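Local coordinates for DUF4276 family protein (Pyrococcus horikoshii, PDB 2P62) that is of unknown function but probably carries a Toprim-like domain, the fold of topoisomerases, primases and related enzymes of nucleic-acid metabolism, at residues T12-F17 / I62-G67; E91-R96 / L236-G241; I3-V8 / G40-R45. All coordinates share one frame; numbering follows the deposited sequence.

Contact 1: T12-F17 / I62-G67; sequences TDESFF and IIHAEG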
# COMPACT_ATOMS: atom_id res chain seq x y z
N THR A 12 4.15 -3.68 6.17
CA THR A 12 5.48 -4.09 5.72
C THR A 12 6.02 -5.24 6.59
O THR A 12 6.53 -6.23 6.06
CB THR A 12 6.50 -2.91 5.76
OG1 THR A 12 6.46 -2.28 7.05
CG2 THR A 12 6.17 -1.88 4.68
N ASP A 13 5.89 -5.10 7.91
CA ASP A 13 6.36 -6.13 8.83
C ASP A 13 5.52 -7.39 8.70
O ASP A 13 6.04 -8.50 8.85
CB ASP A 13 6.31 -5.64 10.29
CG ASP A 13 6.83 -4.20 10.45
OD1 ASP A 13 5.99 -3.29 10.59
OD2 ASP A 13 8.06 -3.99 10.44
N GLU A 14 4.23 -7.24 8.43
CA GLU A 14 3.37 -8.42 8.28
C GLU A 14 3.73 -9.22 7.02
O GLU A 14 3.72 -10.45 7.04
CB GLU A 14 1.89 -8.02 8.25
CG GLU A 14 0.95 -9.19 7.91
CD GLU A 14 -0.44 -8.72 7.47
OE1 GLU A 14 -1.26 -8.35 8.34
OE2 GLU A 14 -0.71 -8.72 6.26
N SER A 15 4.03 -8.52 5.92
CA SER A 15 4.38 -9.21 4.68
C SER A 15 5.69 -9.96 4.81
O SER A 15 5.80 -11.11 4.38
CB SER A 15 4.51 -8.21 3.52
OG SER A 15 3.26 -7.69 3.15
N PHE A 16 6.67 -9.30 5.40
CA PHE A 16 7.99 -9.89 5.60
C PHE A 16 7.85 -11.23 6.33
O PHE A 16 8.34 -12.25 5.86
CB PHE A 16 8.89 -8.92 6.39
CG PHE A 16 10.27 -9.46 6.66
CD1 PHE A 16 10.57 -10.08 7.87
CD2 PHE A 16 11.27 -9.35 5.70
CE1 PHE A 16 11.85 -10.59 8.12
CE2 PHE A 16 12.55 -9.86 5.94
CZ PHE A 16 12.84 -10.48 7.15
N PHE A 17 7.15 -11.24 7.46
CA PHE A 17 6.98 -12.49 8.20
C PHE A 17 6.11 -13.51 7.48
O PHE A 17 6.39 -14.71 7.52
CB PHE A 17 6.41 -12.21 9.60
CG PHE A 17 7.45 -11.84 10.61
CD1 PHE A 17 8.25 -12.83 11.20
CD2 PHE A 17 7.69 -10.51 10.95
CE1 PHE A 17 9.26 -12.50 12.10
CE2 PHE A 17 8.70 -10.17 11.84
CZ PHE A 17 9.49 -11.17 12.42
N ILE A 62 -1.33 -13.20 13.30
CA ILE A 62 -0.51 -12.01 13.12
C ILE A 62 -1.38 -10.76 13.03
O ILE A 62 -2.32 -10.71 12.25
CB ILE A 62 0.31 -12.11 11.83
CG1 ILE A 62 1.04 -13.46 11.79
CG2 ILE A 62 1.30 -10.96 11.73
CD1 ILE A 62 1.76 -13.70 10.52
N ILE A 63 -1.06 -9.75 13.84
CA ILE A 63 -1.80 -8.49 13.83
C ILE A 63 -0.84 -7.32 13.69
O ILE A 63 0.30 -7.40 14.14
CB ILE A 63 -2.63 -8.28 15.13
CG1 ILE A 63 -1.70 -8.23 16.34
CG2 ILE A 63 -3.63 -9.38 15.31
CD1 ILE A 63 -2.42 -7.97 17.64
N HIS A 64 -1.32 -6.24 13.08
CA HIS A 64 -0.52 -5.03 12.91
C HIS A 64 -1.42 -3.80 13.00
O HIS A 64 -2.64 -3.94 13.09
CB HIS A 64 0.20 -5.03 11.56
CG HIS A 64 -0.71 -4.83 10.39
ND1 HIS A 64 -1.43 -5.85 9.82
CD2 HIS A 64 -1.03 -3.71 9.70
CE1 HIS A 64 -2.15 -5.38 8.82
NE2 HIS A 64 -1.93 -4.08 8.73
N ALA A 65 -0.81 -2.61 12.95
CA ALA A 65 -1.54 -1.34 13.03
C ALA A 65 -2.54 -1.37 14.18
O ALA A 65 -3.66 -0.86 14.08
CB ALA A 65 -2.26 -1.05 11.70
N GLU A 66 -2.13 -1.98 15.28
CA GLU A 66 -2.99 -2.08 16.45
C GLU A 66 -2.97 -0.77 17.22
O GLU A 66 -4.00 -0.32 17.73
CB GLU A 66 -2.53 -3.23 17.35
CG GLU A 66 -3.64 -3.81 18.21
CD GLU A 66 -4.70 -4.52 17.38
OE1 GLU A 66 -5.80 -4.79 17.90
OE2 GLU A 66 -4.41 -4.81 16.20
N GLY A 67 -1.80 -0.14 17.30
CA GLY A 67 -1.67 1.11 18.02
C GLY A 67 -0.66 1.02 19.15
O GLY A 67 -0.68 0.07 19.94
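Ile62, near the end of strand 58-63, meets the aliphatic part of Glu14 on helix 11-23: its branch methyl CG2 lies 4.2 Å from Glu14 CG. A beta-branched residue suits this place because it stiffens the strand and still offers a methyl to the helix. Leu51 of the neighbouring strand 51-55 packs on both side chains and extends the greasy patch. Ile63, next in line, turns its side chain to the other face of the sheet, and its backbone is hydrogen-bonded to Ile6 and Val8 of strand 2-7.

At His64 the strand has ended, and the contact becomes polar. Here CG lies between the backbone N and the carbonyl carbon (chi1 71°), the crowded position, and the imidazole rises from the backbone to meet the acid. Glu14 reaches out from the helix with CG anti to its own N (chi1 172°) and an extended chain beyond, bringing OE1 to 2.9 Å from His64 ND1 and to 3.1 Å from His64 CE1. The oxygen approaches the imidazole obliquely, and the carboxylate plane stands 82° from that of the ring. Beyond, the backbone of Ala65 is hydrogen-bonded to Glu9, which follows strand 2-7 and probably corresponds to the conserved glutamate after the first strand of Toprim domains.

Glutamate thus serves twice: its methylene carbons join the apolar packing at Ile62, while its buried carboxylate has a polar ring beside it. Lys11 forms a long, weak ion pair with OE2, and the imidazole beside OE1 may also help offset the cost of burying this acid.

Contact 2: E91-R96 / L236-G241; sequences EVYVVR and LERMVG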
# COMPACT_ATOMS: atom_id res chain seq x y z
N GLU A 91 2.18 -18.57 23.21
CA GLU A 91 3.30 -17.68 22.96
C GLU A 91 2.83 -16.40 22.30
O GLU A 91 1.86 -16.39 21.53
CB GLU A 91 4.38 -18.37 22.08
CG GLU A 91 4.86 -19.72 22.61
CD GLU A 91 6.02 -20.34 21.85
OE1 GLU A 91 6.02 -20.31 20.59
OE2 GLU A 91 6.94 -20.88 22.51
N VAL A 92 3.51 -15.32 22.64
CA VAL A 92 3.21 -14.02 22.07
C VAL A 92 4.54 -13.40 21.68
O VAL A 92 5.48 -13.33 22.48
CB VAL A 92 2.50 -13.08 23.08
CG1 VAL A 92 2.33 -11.71 22.45
CG2 VAL A 92 1.14 -13.64 23.47
N TYR A 93 4.62 -12.97 20.42
CA TYR A 93 5.82 -12.33 19.89
C TYR A 93 5.52 -10.85 19.67
O TYR A 93 4.50 -10.50 19.10
CB TYR A 93 6.24 -12.99 18.57
CG TYR A 93 6.67 -14.42 18.73
CD1 TYR A 93 5.73 -15.45 18.82
CD2 TYR A 93 8.02 -14.75 18.91
CE1 TYR A 93 6.10 -16.75 19.08
CE2 TYR A 93 8.41 -16.07 19.17
CZ TYR A 93 7.45 -17.07 19.27
OH TYR A 93 7.79 -18.36 19.60
N VAL A 94 6.40 -9.98 20.14
CA VAL A 94 6.20 -8.55 19.94
C VAL A 94 7.43 -8.04 19.20
O VAL A 94 8.52 -7.99 19.76
CB VAL A 94 6.03 -7.83 21.29
CG1 VAL A 94 5.75 -6.34 21.05
CG2 VAL A 94 4.88 -8.46 22.06
N VAL A 95 7.25 -7.67 17.93
CA VAL A 95 8.34 -7.20 17.09
C VAL A 95 8.29 -5.71 16.81
O VAL A 95 7.26 -5.18 16.38
CB VAL A 95 8.33 -7.95 15.75
CG1 VAL A 95 9.42 -7.40 14.82
CG2 VAL A 95 8.52 -9.45 16.01
N ARG A 96 9.41 -5.05 17.05
CA ARG A 96 9.51 -3.62 16.84
C ARG A 96 10.92 -3.25 16.42
O ARG A 96 11.89 -3.88 16.85
CB ARG A 96 9.16 -2.86 18.13
CG ARG A 96 9.20 -1.34 17.96
CD ARG A 96 8.81 -0.59 19.22
NE ARG A 96 9.87 -0.59 20.22
CZ ARG A 96 9.80 0.06 21.38
NH1 ARG A 96 8.73 0.77 21.69
NH2 ARG A 96 10.81 0.00 22.23
N LEU A 236 12.40 -17.28 14.12
CA LEU A 236 11.51 -17.99 13.23
C LEU A 236 11.33 -19.43 13.67
O LEU A 236 10.22 -19.95 13.70
CB LEU A 236 12.06 -17.96 11.80
CG LEU A 236 12.04 -16.57 11.15
CD1 LEU A 236 12.98 -16.50 9.95
CD2 LEU A 236 10.60 -16.26 10.75
N GLU A 237 12.44 -20.07 14.04
CA GLU A 237 12.38 -21.46 14.46
C GLU A 237 11.61 -21.63 15.76
O GLU A 237 11.14 -22.73 16.07
CB GLU A 237 13.80 -22.03 14.58
CG GLU A 237 14.59 -21.91 13.27
CD GLU A 237 15.96 -22.56 13.33
OE1 GLU A 237 16.62 -22.48 14.39
OE2 GLU A 237 16.39 -23.13 12.31
N ARG A 238 11.46 -20.55 16.51
CA ARG A 238 10.71 -20.58 17.77
C ARG A 238 9.22 -20.47 17.45
O ARG A 238 8.40 -21.23 17.97
CB ARG A 238 11.14 -19.42 18.66
CG ARG A 238 11.24 -19.78 20.13
CD ARG A 238 12.18 -20.96 20.29
NE ARG A 238 12.32 -21.39 21.68
CZ ARG A 238 13.03 -20.74 22.60
NH1 ARG A 238 13.09 -21.22 23.84
NH2 ARG A 238 13.67 -19.62 22.29
N MET A 239 8.89 -19.50 16.59
CA MET A 239 7.52 -19.25 16.15
C MET A 239 6.95 -20.57 15.64
O MET A 239 5.85 -20.98 16.01
CB MET A 239 7.50 -18.20 15.03
CG MET A 239 7.99 -16.79 15.40
SD MET A 239 7.97 -15.65 13.98
CE MET A 239 7.65 -14.07 14.81
N VAL A 240 7.71 -21.25 14.79
CA VAL A 240 7.27 -22.52 14.24
C VAL A 240 7.81 -23.63 15.14
O VAL A 240 8.69 -23.40 15.96
CB VAL A 240 7.79 -22.70 12.82
CG1 VAL A 240 7.26 -23.99 12.24
CG2 VAL A 240 7.34 -21.53 11.96
N GLY A 241 7.29 -24.84 15.01
CA GLY A 241 7.79 -25.89 15.88
C GLY A 241 7.66 -25.60 17.37
O GLY A 241 6.97 -24.63 17.75
OXT GLY A 241 8.22 -26.36 18.18
O HOH W 1 8.47 -22.53 20.42
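The side chain of Met239 lies over one face of the Tyr93 ring, with CG almost above its centre, 3.9 Å from the centroid and 11° off the ring normal. This is a CH-pi contact. With chi3 at 149°, not far from anti, the chain zigzags along the ring: SD lies farther from the face, and the methyl CE comes back over the ring's root, 4.1 Å from Tyr93 CG. The sulfur completes a Met-aromatic contact, and such a pliable side chain suits a flat aromatic surface. At the other end of the ring, Tyr93 OH tucks against Arg238 CB at 3.6 Å and gives its proton to Glu91 OE1 at 2.8 Å, arriving from well above the carboxylate plane.

Here helix 233-239, the last of the chain, lies against the sheet of the probable Toprim-like domain, and Glu91 and Tyr93, two apart on strand 89-97, both turn toward it. A phenylalanine here, lacking the hydroxyl, would probably leave Glu91 OE1 to rely on its salt bridge with Lys4 and the carboxylate less firmly set. Glu91 OE2 accepts a hydrogen bond from a water, which can also donate to Arg238 O, 2.8 Å away, near the helix end.

Contact 3: I3-V8 / G40-R45; sequences IKLIIV and GKWGFR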
# COMPACT_ATOMS: atom_id res chain seq x y z
N ILE A 3 -2.18 -21.98 19.53
CA ILE A 3 -2.23 -20.63 19.00
C ILE A 3 -1.09 -19.78 19.51
O ILE A 3 -0.81 -19.75 20.71
CB ILE A 3 -3.53 -19.91 19.39
CG1 ILE A 3 -4.75 -20.73 19.00
CG2 ILE A 3 -3.59 -18.57 18.68
CD1 ILE A 3 -6.02 -20.13 19.51
N LYS A 4 -0.44 -19.07 18.58
CA LYS A 4 0.65 -18.17 18.90
C LYS A 4 0.30 -16.82 18.28
O LYS A 4 -0.14 -16.75 17.13
CB LYS A 4 1.96 -18.68 18.30
CG LYS A 4 2.34 -20.07 18.74
CD LYS A 4 3.76 -20.40 18.32
CE LYS A 4 4.14 -21.82 18.72
NZ LYS A 4 5.57 -22.07 18.37
N LEU A 5 0.47 -15.75 19.06
CA LEU A 5 0.17 -14.40 18.60
C LEU A 5 1.44 -13.64 18.21
O LEU A 5 2.41 -13.58 18.97
CB LEU A 5 -0.58 -13.64 19.70
CG LEU A 5 -1.01 -12.19 19.43
CD1 LEU A 5 -1.94 -12.16 18.22
CD2 LEU A 5 -1.71 -11.61 20.66
N ILE A 6 1.42 -13.07 17.01
CA ILE A 6 2.54 -12.28 16.50
C ILE A 6 2.07 -10.85 16.27
O ILE A 6 1.17 -10.59 15.46
CB ILE A 6 3.08 -12.86 15.18
CG1 ILE A 6 3.47 -14.33 15.37
CG2 ILE A 6 4.29 -12.03 14.72
CD1 ILE A 6 4.16 -14.98 14.17
N ILE A 7 2.68 -9.92 17.00
CA ILE A 7 2.33 -8.51 16.90
C ILE A 7 3.44 -7.70 16.25
O ILE A 7 4.56 -7.65 16.74
CB ILE A 7 2.06 -7.90 18.30
CG1 ILE A 7 1.04 -8.76 19.06
CG2 ILE A 7 1.56 -6.46 18.14
CD1 ILE A 7 0.83 -8.34 20.51
N VAL A 8 3.11 -7.07 15.12
CA VAL A 8 4.07 -6.25 14.39
C VAL A 8 3.50 -4.84 14.28
O VAL A 8 2.34 -4.61 14.63
CB VAL A 8 4.33 -6.81 12.98
CG1 VAL A 8 4.99 -8.17 13.09
CG2 VAL A 8 3.02 -6.92 12.22
N GLY A 40 -13.82 -9.30 23.31
CA GLY A 40 -13.82 -9.57 24.73
C GLY A 40 -12.69 -10.49 25.16
O GLY A 40 -12.27 -10.46 26.32
N LYS A 41 -12.19 -11.30 24.24
CA LYS A 41 -11.12 -12.23 24.56
C LYS A 41 -9.75 -11.83 24.03
O LYS A 41 -8.74 -12.03 24.70
CB LYS A 41 -11.48 -13.63 24.07
CG LYS A 41 -12.71 -14.19 24.76
CD LYS A 41 -12.71 -15.71 24.81
CE LYS A 41 -12.81 -16.33 23.44
NZ LYS A 41 -12.97 -17.81 23.55
N TRP A 42 -9.72 -11.26 22.83
CA TRP A 42 -8.46 -10.84 22.22
C TRP A 42 -8.11 -9.37 22.45
O TRP A 42 -6.93 -9.01 22.44
CB TRP A 42 -8.47 -11.11 20.72
CG TRP A 42 -8.44 -12.56 20.38
CD1 TRP A 42 -9.51 -13.39 20.21
CD2 TRP A 42 -7.28 -13.36 20.17
NE1 TRP A 42 -9.09 -14.66 19.90
CE2 TRP A 42 -7.72 -14.67 19.87
CE3 TRP A 42 -5.90 -13.10 20.20
CZ2 TRP A 42 -6.83 -15.71 19.60
CZ3 TRP A 42 -5.02 -14.14 19.93
CH2 TRP A 42 -5.49 -15.43 19.64
N GLY A 43 -9.12 -8.53 22.64
CA GLY A 43 -8.86 -7.12 22.87
C GLY A 43 -8.50 -6.35 21.62
O GLY A 43 -7.92 -5.26 21.68
N PHE A 44 -8.84 -6.92 20.46
CA PHE A 44 -8.56 -6.27 19.18
C PHE A 44 -9.57 -5.15 18.94
O PHE A 44 -10.61 -5.09 19.61
CB PHE A 44 -8.63 -7.30 18.04
CG PHE A 44 -7.57 -8.37 18.12
CD1 PHE A 44 -7.72 -9.57 17.42
CD2 PHE A 44 -6.41 -8.18 18.87
CE1 PHE A 44 -6.75 -10.57 17.49
CE2 PHE A 44 -5.44 -9.17 18.95
CZ PHE A 44 -5.60 -10.37 18.26
N ARG A 45 -9.27 -4.27 17.99
CA ARG A 45 -10.18 -3.17 17.67
C ARG A 45 -11.36 -3.68 16.86
O ARG A 45 -11.31 -4.77 16.28
CB ARG A 45 -9.45 -2.07 16.91
CG ARG A 45 -8.79 -2.52 15.62
CD ARG A 45 -8.16 -1.35 14.87
NE ARG A 45 -7.24 -0.57 15.70
CZ ARG A 45 -7.61 0.42 16.51
NH1 ARG A 45 -6.70 1.07 17.23
NH2 ARG A 45 -8.88 0.78 16.60
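Leu5 touches two aromatic side chains with a single methyl: CD1 lies 4.0 Å from Trp42 CZ3 and 4.1 Å from Phe44 CZ. With CG anti to the backbone N (chi1 -180°), the leucine stretches away from strand 2-7, and its side chain runs alongside the two aromatics in the opposite direction. At Phe44 the methyl meets the ring's edge, near its plane, whereas its approach to Trp42 is oblique. Ile3, two residues earlier and on the same face of the strand, presents CG2 to the rim of the indole, 3.8 Å from Trp42 CH2 and in the ring plane. Branched aliphatic residues suit this place because they can fill in around large, flat neighbours.

The two aromatics also position each other. Trp42 CB sits 3.6 Å above the plane of the Phe44 ring, over its centre. Between them Gly43, with a positive phi of 77°, takes the chain out of helix 39-42, a conformation easiest for a residue without a side chain. Farther out, Phe37 meets Trp42 edge-to-face, while Val78 and Val74 of helix 71-84 pack on Trp42 and Phe44 respectively.

Lys4 points from the other face of the strand, as expected for a central strand with partners on both faces. Such layering, with helices covering the two faces of a largely parallel core of strands, is typical of alpha/beta folds such as the Toprim domain.

Overall arrangement
Strand 2-7 leads directly into helix 11-23, so contacts 3 and 1 begin almost together. Contact 3 closes the shorter loop, returning at 40-45, and contact 1 returns only at 62-67; their segments alternate along the chain, and the two loops cross. Contact 2 follows in series, closing a span of 139 residues, rich in helices, between strand 89-97 and the C-terminal helix. All three reach one sheet, in which strand 2-7 runs between 58-63 and 89-97. Contacts 1 and 2 share one face, where Phe17 packs on Met239 and Val95; contact 3 covers the other. Lys4 joins both ends of the chain by binding Met239 O.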